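Precorrin-2 dehydrogenase (Bacillus megaterium, PDB 3DFZ) catalyses the NAD(+)-dependent dehydrogenation of precorrin-2 to sirohydrochlorin, a precursor shared by siroheme and the anaerobic branch of adenosylcobalamin biosynthesis, and works as a homodimer. Local coordinates at residues B[34-39]-B[48-53]; B[130-135]-B[141-146]; B[181-186]-B[194-199]. All blocks are in the same frame, centred on the assembly; numbering follows the deposited sequence.

Interaction 1 (B[34-39]-B[48-53]); sequences VLVVGG and KGFLQE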
loop_
_atom_site.group_PDB
_atom_site.type_symbol
_atom_site.label_atom_id
_atom_site.label_comp_id
_atom_site.label_asym_id
_atom_site.label_seq_id
_atom_site.Cartn_x
_atom_site.Cartn_y
_atom_site.Cartn_z
ATOM N N VAL B 34 5.669 6.495 -16.388
ATOM C CA VAL B 34 5.309 5.092 -16.108
ATOM C C VAL B 34 5.468 4.198 -17.350
ATOM O O VAL B 34 4.821 4.433 -18.374
ATOM C CB VAL B 34 3.854 4.963 -15.577
ATOM C CG1 VAL B 34 3.399 3.511 -15.531
ATOM C CG2 VAL B 34 3.719 5.627 -14.192
ATOM N N LEU B 35 6.304 3.162 -17.247
ATOM C CA LEU B 35 6.460 2.197 -18.334
ATOM C C LEU B 35 5.728 0.898 -18.041
ATOM O O LEU B 35 5.996 0.233 -17.049
ATOM C CB LEU B 35 7.945 1.931 -18.628
ATOM C CG LEU B 35 8.297 0.954 -19.769
ATOM C CD1 LEU B 35 8.003 1.530 -21.161
ATOM C CD2 LEU B 35 9.739 0.512 -19.648
ATOM N N VAL B 36 4.785 0.553 -18.906
ATOM C CA VAL B 36 4.159 -0.754 -18.862
ATOM C C VAL B 36 4.764 -1.612 -19.978
ATOM O O VAL B 36 4.577 -1.343 -21.178
ATOM C CB VAL B 36 2.621 -0.675 -18.974
ATOM C CG1 VAL B 36 1.995 -2.076 -18.891
ATOM C CG2 VAL B 36 2.036 0.254 -17.890
ATOM N N VAL B 37 5.530 -2.616 -19.554
ATOM C CA VAL B 37 6.071 -3.619 -20.437
ATOM C C VAL B 37 5.056 -4.744 -20.544
ATOM O O VAL B 37 4.761 -5.424 -19.549
ATOM C CB VAL B 37 7.395 -4.182 -19.918
ATOM C CG1 VAL B 37 7.855 -5.338 -20.798
ATOM C CG2 VAL B 37 8.444 -3.102 -19.853
ATOM N N GLY B 38 4.541 -4.928 -21.764
ATOM C CA GLY B 38 3.480 -5.890 -22.066
ATOM C C GLY B 38 2.218 -5.182 -22.506
ATOM O O GLY B 38 2.036 -3.991 -22.219
ATOM N N GLY B 39 1.333 -5.910 -23.186
ATOM C CA GLY B 39 0.090 -5.342 -23.704
ATOM C C GLY B 39 -1.093 -6.298 -23.779
ATOM O O GLY B 39 -1.984 -6.128 -24.615
ATOM N N LYS B 48 -5.447 0.292 -16.079
ATOM C CA LYS B 48 -6.716 0.723 -15.491
ATOM C C LYS B 48 -6.526 1.367 -14.129
ATOM O O LYS B 48 -7.099 2.412 -13.865
ATOM C CB LYS B 48 -7.688 -0.447 -15.371
ATOM C CG LYS B 48 -8.837 -0.387 -16.351
ATOM C CD LYS B 48 -9.228 -1.797 -16.824
ATOM C CE LYS B 48 -10.427 -1.785 -17.787
ATOM N NZ LYS B 48 -10.556 -3.073 -18.557
ATOM N N GLY B 49 -5.709 0.737 -13.285
ATOM C CA GLY B 49 -5.413 1.197 -11.926
ATOM C C GLY B 49 -4.828 2.584 -11.815
ATOM O O GLY B 49 -5.108 3.299 -10.850
ATOM N N PHE B 50 -4.022 2.991 -12.792
ATOM C CA PHE B 50 -3.364 4.313 -12.711
ATOM C C PHE B 50 -3.640 5.278 -13.890
ATOM O O PHE B 50 -2.946 6.286 -14.084
ATOM C CB PHE B 50 -1.859 4.176 -12.389
ATOM C CG PHE B 50 -1.125 3.159 -13.239
ATOM C CD1 PHE B 50 -0.791 3.444 -14.570
ATOM C CD2 PHE B 50 -0.735 1.935 -12.696
ATOM C CE1 PHE B 50 -0.101 2.509 -15.353
ATOM C CE2 PHE B 50 -0.043 0.988 -13.462
ATOM C CZ PHE B 50 0.273 1.275 -14.803
ATOM N N LEU B 51 -4.688 4.978 -14.641
ATOM C CA LEU B 51 -5.057 5.754 -15.825
ATOM C C LEU B 51 -5.566 7.178 -15.507
ATOM O O LEU B 51 -5.369 8.115 -16.306
ATOM C CB LEU B 51 -6.101 4.965 -16.620
ATOM C CG LEU B 51 -6.577 5.396 -17.991
ATOM C CD1 LEU B 51 -5.463 5.371 -19.000
ATOM C CD2 LEU B 51 -7.687 4.438 -18.398
ATOM N N GLN B 52 -6.212 7.334 -14.352
ATOM C CA GLN B 52 -6.692 8.630 -13.897
ATOM C C GLN B 52 -5.725 9.304 -12.912
ATOM O O GLN B 52 -6.142 10.164 -12.125
ATOM C CB GLN B 52 -8.060 8.475 -13.233
ATOM C CG GLN B 52 -9.156 8.001 -14.161
ATOM C CD GLN B 52 -10.058 6.988 -13.495
ATOM O OE1 GLN B 52 -9.833 6.603 -12.342
ATOM N NE2 GLN B 52 -11.083 6.540 -14.216
ATOM N N GLU B 53 -4.443 8.935 -12.955
ATOM C CA GLU B 53 -3.466 9.399 -11.950
ATOM C C GLU B 53 -2.532 10.540 -12.366
ATOM O O GLU B 53 -1.734 11.011 -11.542
ATOM C CB GLU B 53 -2.643 8.226 -11.389
ATOM C CG GLU B 53 -3.475 7.164 -10.654
ATOM C CD GLU B 53 -4.135 7.687 -9.370
ATOM O OE1 GLU B 53 -3.453 8.374 -8.550
ATOM O OE2 GLU B 53 -5.339 7.413 -9.183
#
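V34 and V36, two residues apart on one strand, both send a methyl group to the far end of the F50 ring. The contact is wholly apolar. V34 CG1 comes to 3.6 Å from F50 CE1, and V36 CG2 lies 3.7 Å from F50 CZ. The two methyls differ in how they meet the ring: V36 CG2 sits at the edge, close to the ring plane, whereas V34 CG1 approaches obliquely. Each also touches the ring atom nearest the other valine: V34 CG1 lies 3.9 Å from F50 CZ, V36 CG2 4.0 Å from F50 CE1, which places the CE1-CZ bond across both valines. The valines use different branches, V34 offering CG1, which lies anti to its N (chi1 170°), and V36 offering CG2.

The backbones stay well apart, 9.3 Å between V34 CA and F50 CA, and the ring bridges that distance. With CG between backbone N and carbonyl carbon (chi1 48°), the ring is turned toward the strand and spans the gap. Within 48-53, a type I turn follows from F50 to E53, marked by the bond from E53 N to F50 O at 3.2 Å. Cutting F50 back to an alanine is likely to strip both valine methyls of their aromatic partner and open a gap between helix and strand.

Other neighbours close in on the ring: I57 of strand 56-60, L29, and Y23 of the second subunit, whose ring meets it edge-to-face. V36 also packs on A43 and I47 of helix 41-50. The contact thus seats helix 41-50 on strand 33-37, which is hydrogen-bonded to strands 56-60 and 94-97, within a beta-alpha-beta unit of a parallel sheet consistent with a Rossmann-type NAD(P)-binding domain.

Interaction 2 (B[130-135]-B[141-146]); sequences QIPAQF and SLAIST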
loop_
_atom_site.group_PDB
_atom_site.type_symbol
_atom_site.label_atom_id
_atom_site.label_comp_id
_atom_site.label_asym_id
_atom_site.label_seq_id
_atom_site.Cartn_x
_atom_site.Cartn_y
_atom_site.Cartn_z
ATOM N N GLN B 130 4.345 -4.518 -5.090
ATOM C CA GLN B 130 3.250 -5.475 -5.231
ATOM C C GLN B 130 1.948 -4.700 -5.294
ATOM O O GLN B 130 1.806 -3.650 -4.669
ATOM C CB GLN B 130 3.196 -6.457 -4.038
ATOM C CG GLN B 130 4.183 -7.659 -4.076
ATOM C CD GLN B 130 4.310 -8.369 -2.692
ATOM O OE1 GLN B 130 5.213 -9.195 -2.481
ATOM N NE2 GLN B 130 3.425 -8.018 -1.750
ATOM N N ILE B 131 0.988 -5.221 -6.038
ATOM C CA ILE B 131 -0.347 -4.644 -6.045
ATOM C C ILE B 131 -1.328 -5.494 -5.214
ATOM O O ILE B 131 -1.605 -6.647 -5.570
ATOM C CB ILE B 131 -0.855 -4.376 -7.475
ATOM C CG1 ILE B 131 0.015 -3.282 -8.118
ATOM C CG2 ILE B 131 -2.312 -3.894 -7.440
ATOM C CD1 ILE B 131 0.338 -3.541 -9.513
ATOM N N PRO B 132 -1.837 -4.916 -4.095
ATOM C CA PRO B 132 -2.742 -5.612 -3.167
ATOM C C PRO B 132 -4.131 -5.876 -3.793
ATOM O O PRO B 132 -4.469 -5.256 -4.776
ATOM C CB PRO B 132 -2.863 -4.624 -1.999
ATOM C CG PRO B 132 -2.619 -3.248 -2.636
ATOM C CD PRO B 132 -1.618 -3.500 -3.726
ATOM N N ALA B 133 -4.927 -6.784 -3.253
ATOM C CA ALA B 133 -6.337 -6.828 -3.659
ATOM C C ALA B 133 -6.985 -5.606 -3.045
ATOM O O ALA B 133 -6.543 -5.120 -1.995
ATOM C CB ALA B 133 -7.040 -8.128 -3.184
ATOM N N GLN B 134 -7.989 -5.063 -3.716
ATOM C CA GLN B 134 -8.661 -3.888 -3.194
ATOM C C GLN B 134 -10.117 -4.003 -3.494
ATOM O O GLN B 134 -10.502 -4.560 -4.520
ATOM C CB GLN B 134 -8.133 -2.614 -3.872
ATOM C CG GLN B 134 -6.692 -2.255 -3.548
ATOM C CD GLN B 134 -6.061 -1.407 -4.618
ATOM O OE1 GLN B 134 -6.517 -0.285 -4.887
ATOM N NE2 GLN B 134 -5.001 -1.933 -5.247
ATOM N N PHE B 135 -10.938 -3.467 -2.602
ATOM C CA PHE B 135 -12.315 -3.138 -2.971
ATOM C C PHE B 135 -12.639 -1.822 -2.345
ATOM O O PHE B 135 -11.970 -1.365 -1.419
ATOM C CB PHE B 135 -13.355 -4.232 -2.611
ATOM C CG PHE B 135 -13.682 -4.309 -1.134
ATOM C CD1 PHE B 135 -14.762 -3.597 -0.603
ATOM C CD2 PHE B 135 -12.895 -5.061 -0.278
ATOM C CE1 PHE B 135 -15.049 -3.638 0.772
ATOM C CE2 PHE B 135 -13.181 -5.112 1.077
ATOM C CZ PHE B 135 -14.259 -4.391 1.605
ATOM N N SER B 141 -11.893 2.618 1.013
ATOM C CA SER B 141 -11.082 1.708 0.292
ATOM C C SER B 141 -10.336 0.783 1.257
ATOM O O SER B 141 -9.775 1.229 2.229
ATOM C CB SER B 141 -10.110 2.514 -0.592
ATOM O OG SER B 141 -9.277 1.639 -1.280
ATOM N N LEU B 142 -10.348 -0.509 0.957
ATOM C CA LEU B 142 -9.586 -1.521 1.689
ATOM C C LEU B 142 -8.591 -2.209 0.747
ATOM O O LEU B 142 -8.934 -2.600 -0.360
ATOM C CB LEU B 142 -10.541 -2.575 2.335
ATOM C CG LEU B 142 -11.434 -1.993 3.448
ATOM C CD1 LEU B 142 -12.381 -3.020 4.051
ATOM C CD2 LEU B 142 -10.594 -1.380 4.555
ATOM N N ALA B 143 -7.362 -2.359 1.211
ATOM C CA ALA B 143 -6.352 -3.086 0.472
ATOM C C ALA B 143 -5.885 -4.286 1.296
ATOM O O ALA B 143 -5.612 -4.159 2.475
ATOM C CB ALA B 143 -5.188 -2.156 0.135
ATOM N N ILE B 144 -5.791 -5.446 0.664
ATOM C CA ILE B 144 -5.425 -6.683 1.331
ATOM C C ILE B 144 -4.260 -7.350 0.624
ATOM O O ILE B 144 -4.297 -7.516 -0.594
ATOM C CB ILE B 144 -6.585 -7.716 1.286
ATOM C CG1 ILE B 144 -7.902 -7.111 1.790
ATOM C CG2 ILE B 144 -6.172 -9.032 2.039
ATOM C CD1 ILE B 144 -8.899 -6.655 0.725
ATOM N N SER B 145 -3.256 -7.776 1.381
ATOM C CA SER B 145 -2.145 -8.516 0.808
ATOM C C SER B 145 -1.714 -9.637 1.734
ATOM O O SER B 145 -1.884 -9.556 2.943
ATOM C CB SER B 145 -0.955 -7.568 0.570
ATOM O OG SER B 145 0.141 -8.216 -0.074
ATOM N N THR B 146 -1.159 -10.693 1.153
ATOM C CA THR B 146 -0.506 -11.727 1.929
ATOM C C THR B 146 0.929 -11.893 1.420
ATOM O O THR B 146 1.548 -12.948 1.612
ATOM C CB THR B 146 -1.259 -13.096 1.912
ATOM O OG1 THR B 146 -1.236 -13.644 0.595
ATOM C CG2 THR B 146 -2.715 -12.975 2.395
#
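F135 reaches across to L142 by both backbone and ring. From CB, its CG takes the position between N and carbonyl carbon (chi1 74°), and the side chain runs alongside that of L142, pointing the same way. At the ring edge, near its plane, I144 CD1 lies a loose 4.4 Å from CD2 of F135. CE2 meets both L142 CB and L142 CD1, and at the tip CZ makes a tight approach of 3.4 Å to L142 CD1, which comes in obliquely to the ring.

The backbones of these residues form a hydrogen-bonded antiparallel pair. L142 N gives a nearly straight bond to F135 O (3.0 Å, 177° at the hydrogen), while F135 N bonds to L142 O at 3.1 Å. A133 and I144 repeat the pattern, with A133 N to I144 O and I144 N to A133 O each at 2.8 Å. Between these pairs Q134 faces A143 as a non-hydrogen-bonded pair, with CA-CA 4.4 Å. P132 CG rests 3.9 Å from A143 CB.

F135 and I144 lean on L161 of helix 151-164. The strand 141-145 also joins a strand of the second subunit, where L142 and I144 pack on I144 and L142 of that chain. Strands 161° apart, consecutive in the chain and joined by a short turn, make a beta hairpin, whose sheet continues through the dimer interface.

Interaction 3 (B[181-186]-B[194-199]); sequences VLIHRL and HELLTE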
loop_
_atom_site.group_PDB
_atom_site.type_symbol
_atom_site.label_atom_id
_atom_site.label_comp_id
_atom_site.label_asym_id
_atom_site.label_seq_id
_atom_site.Cartn_x
_atom_site.Cartn_y
_atom_site.Cartn_z
ATOM N N VAL B 181 -16.493 18.481 4.786
ATOM C CA VAL B 181 -16.612 19.742 4.036
ATOM C C VAL B 181 -17.242 20.837 4.895
ATOM O O VAL B 181 -16.652 21.915 5.063
ATOM C CB VAL B 181 -17.439 19.546 2.722
ATOM C CG1 VAL B 181 -17.836 20.907 2.075
ATOM C CG2 VAL B 181 -16.692 18.661 1.738
ATOM N N LEU B 182 -18.425 20.568 5.438
ATOM C CA LEU B 182 -19.153 21.575 6.209
ATOM C C LEU B 182 -18.479 21.951 7.524
ATOM O O LEU B 182 -18.618 23.069 7.981
ATOM C CB LEU B 182 -20.613 21.169 6.443
ATOM C CG LEU B 182 -21.541 21.123 5.216
ATOM C CD1 LEU B 182 -22.948 20.691 5.599
ATOM C CD2 LEU B 182 -21.558 22.477 4.480
ATOM N N ILE B 183 -17.756 21.016 8.125
ATOM C CA ILE B 183 -17.112 21.234 9.427
ATOM C C ILE B 183 -15.793 22.011 9.277
ATOM O O ILE B 183 -15.429 22.796 10.148
ATOM C CB ILE B 183 -16.943 19.876 10.207
ATOM C CG1 ILE B 183 -18.331 19.359 10.642
ATOM C CG2 ILE B 183 -15.982 20.015 11.390
ATOM C CD1 ILE B 183 -18.408 17.901 11.057
ATOM N N HIS B 184 -15.105 21.785 8.158
ATOM C CA HIS B 184 -13.834 22.434 7.832
ATOM C C HIS B 184 -13.959 23.961 7.709
ATOM O O HIS B 184 -13.030 24.698 8.052
ATOM C CB HIS B 184 -13.276 21.837 6.534
ATOM C CG HIS B 184 -12.005 22.474 6.058
ATOM N ND1 HIS B 184 -10.761 22.087 6.516
ATOM C CD2 HIS B 184 -11.785 23.458 5.154
ATOM C CE1 HIS B 184 -9.830 22.813 5.921
ATOM N NE2 HIS B 184 -10.424 23.653 5.090
ATOM N N ARG B 185 -15.106 24.429 7.232
ATOM C CA ARG B 185 -15.315 25.852 6.993
ATOM C C ARG B 185 -16.328 26.448 7.994
ATOM O O ARG B 185 -17.009 27.446 7.718
ATOM C CB ARG B 185 -15.737 26.095 5.527
ATOM C CG ARG B 185 -15.069 25.180 4.501
ATOM C CD ARG B 185 -15.410 25.572 3.081
ATOM N NE ARG B 185 -14.365 26.423 2.519
ATOM C CZ ARG B 185 -13.456 26.023 1.628
ATOM N NH1 ARG B 185 -13.465 24.778 1.152
ATOM N NH2 ARG B 185 -12.533 26.883 1.203
ATOM N N LEU B 186 -16.415 25.820 9.159
ATOM C CA LEU B 186 -17.135 26.371 10.301
ATOM C C LEU B 186 -16.241 27.350 11.058
ATOM O O LEU B 186 -15.041 27.122 11.224
ATOM C CB LEU B 186 -17.582 25.251 11.246
ATOM C CG LEU B 186 -19.062 24.844 11.324
ATOM C CD1 LEU B 186 -19.893 25.235 10.100
ATOM C CD2 LEU B 186 -19.191 23.346 11.648
ATOM N N HIS B 194 -13.105 18.642 15.933
ATOM C CA HIS B 194 -12.708 17.269 16.229
ATOM C C HIS B 194 -13.837 16.487 16.901
ATOM O O HIS B 194 -14.084 15.321 16.589
ATOM C CB HIS B 194 -11.454 17.276 17.116
ATOM C CG HIS B 194 -10.995 15.909 17.526
ATOM N ND1 HIS B 194 -11.202 15.406 18.797
ATOM C CD2 HIS B 194 -10.348 14.933 16.829
ATOM C CE1 HIS B 194 -10.697 14.182 18.865
ATOM N NE2 HIS B 194 -10.175 13.872 17.685
ATOM N N GLU B 195 -14.504 17.146 17.839
ATOM C CA GLU B 195 -15.581 16.554 18.605
ATOM C C GLU B 195 -16.705 16.162 17.653
ATOM O O GLU B 195 -17.263 15.071 17.760
ATOM C CB GLU B 195 -16.076 17.578 19.630
ATOM C CG GLU B 195 -16.891 17.027 20.804
ATOM C CD GLU B 195 -16.846 17.961 22.029
ATOM O OE1 GLU B 195 -15.716 18.274 22.483
ATOM O OE2 GLU B 195 -17.927 18.385 22.532
ATOM N N LEU B 196 -17.022 17.076 16.736
ATOM C CA LEU B 196 -18.057 16.886 15.729
ATOM C C LEU B 196 -17.720 15.732 14.780
ATOM O O LEU B 196 -18.535 14.850 14.563
ATOM C CB LEU B 196 -18.292 18.189 14.939
ATOM C CG LEU B 196 -19.066 19.313 15.634
ATOM C CD1 LEU B 196 -18.936 20.644 14.879
ATOM C CD2 LEU B 196 -20.548 18.929 15.832
ATOM N N LEU B 197 -16.508 15.744 14.235
ATOM C CA LEU B 197 -16.049 14.673 13.349
ATOM C C LEU B 197 -15.903 13.286 14.031
ATOM O O LEU B 197 -15.998 12.251 13.358
ATOM C CB LEU B 197 -14.765 15.095 12.627
ATOM C CG LEU B 197 -14.897 16.254 11.630
ATOM C CD1 LEU B 197 -13.587 17.032 11.509
ATOM C CD2 LEU B 197 -15.351 15.773 10.286
ATOM N N THR B 198 -15.708 13.279 15.355
ATOM C CA THR B 198 -15.684 12.048 16.170
ATOM C C THR B 198 -17.083 11.488 16.378
ATOM O O THR B 198 -17.303 10.274 16.298
ATOM C CB THR B 198 -15.083 12.316 17.578
ATOM O OG1 THR B 198 -13.841 12.991 17.426
ATOM C CG2 THR B 198 -14.830 11.023 18.338
ATOM N N GLU B 199 -18.006 12.404 16.662
ATOM C CA GLU B 199 -19.386 12.136 17.065
ATOM C C GLU B 199 -20.110 11.190 16.086
ATOM O O GLU B 199 -20.893 10.327 16.485
ATOM C CB GLU B 199 -20.126 13.484 17.154
ATOM C CG GLU B 199 -21.522 13.428 17.746
ATOM C CD GLU B 199 -21.951 14.748 18.374
ATOM O OE1 GLU B 199 -22.261 15.697 17.604
ATOM O OE2 GLU B 199 -21.983 14.836 19.641
#
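I183 and L196 mark the closest backbone approach between 181-186 and 194-199, 7.7 Å from CA to CA, a separation that leaves side chains to make the contact. I183 carries most of it and uses two branches. Its CD1, at the end of a chain whose CG1 is anti to the carbonyl carbon (chi1 -69°), lies 3.9 Å from L196 CB and 3.8 Å from L197 CD2. The other branch, CG2, meets L197 CD1 at 3.8 Å. The isobutyl fork of L197 is therefore met by both arms of the isoleucine, the two side chains sliding past each other in opposite directions; L196 is instead crossed at an angle and touched close to its backbone. A looser contact, 4.2 Å from L186 CD2 to L196 CD1, extends the patch past the end of helix 168-184.

Surrounding residues continue the apolar packing: I219 lies against I183, Y222 against L186, and F215 of helix 209-218 against L196. K193, from helix 190-199, gives a hydrogen bond to L186 O and a weak one to I183 O, tying helix 190-199 to the last turn of helix 168-184 and the residues just after it.

Every contact across the two segments joins carbon to carbon, so between them shape fit and burial from water probably do the holding, with K193 adding a polar tie alongside.

From the N terminus the three contacts follow in series, none enclosing or crossing another. Interaction 1 closes the connection between strand 33-37 and helix 41-50, eight residues lying between its segments, inside the putative NAD(P)-binding region. Interaction 2 closes a tight hairpin further on, its centre about 17 Å from that of interaction 1, with nearest atoms about 6 Å apart. Interaction 3 closes a short helix-to-helix link in the C-terminal domain, about 37 Å from interaction 1 between centres, on the opposite side of the chain's centre. Each pairing is thus local, and helices 151-164 and 168-184 carry the chain from the hairpin to the last. All three contact regions touch the second subunit.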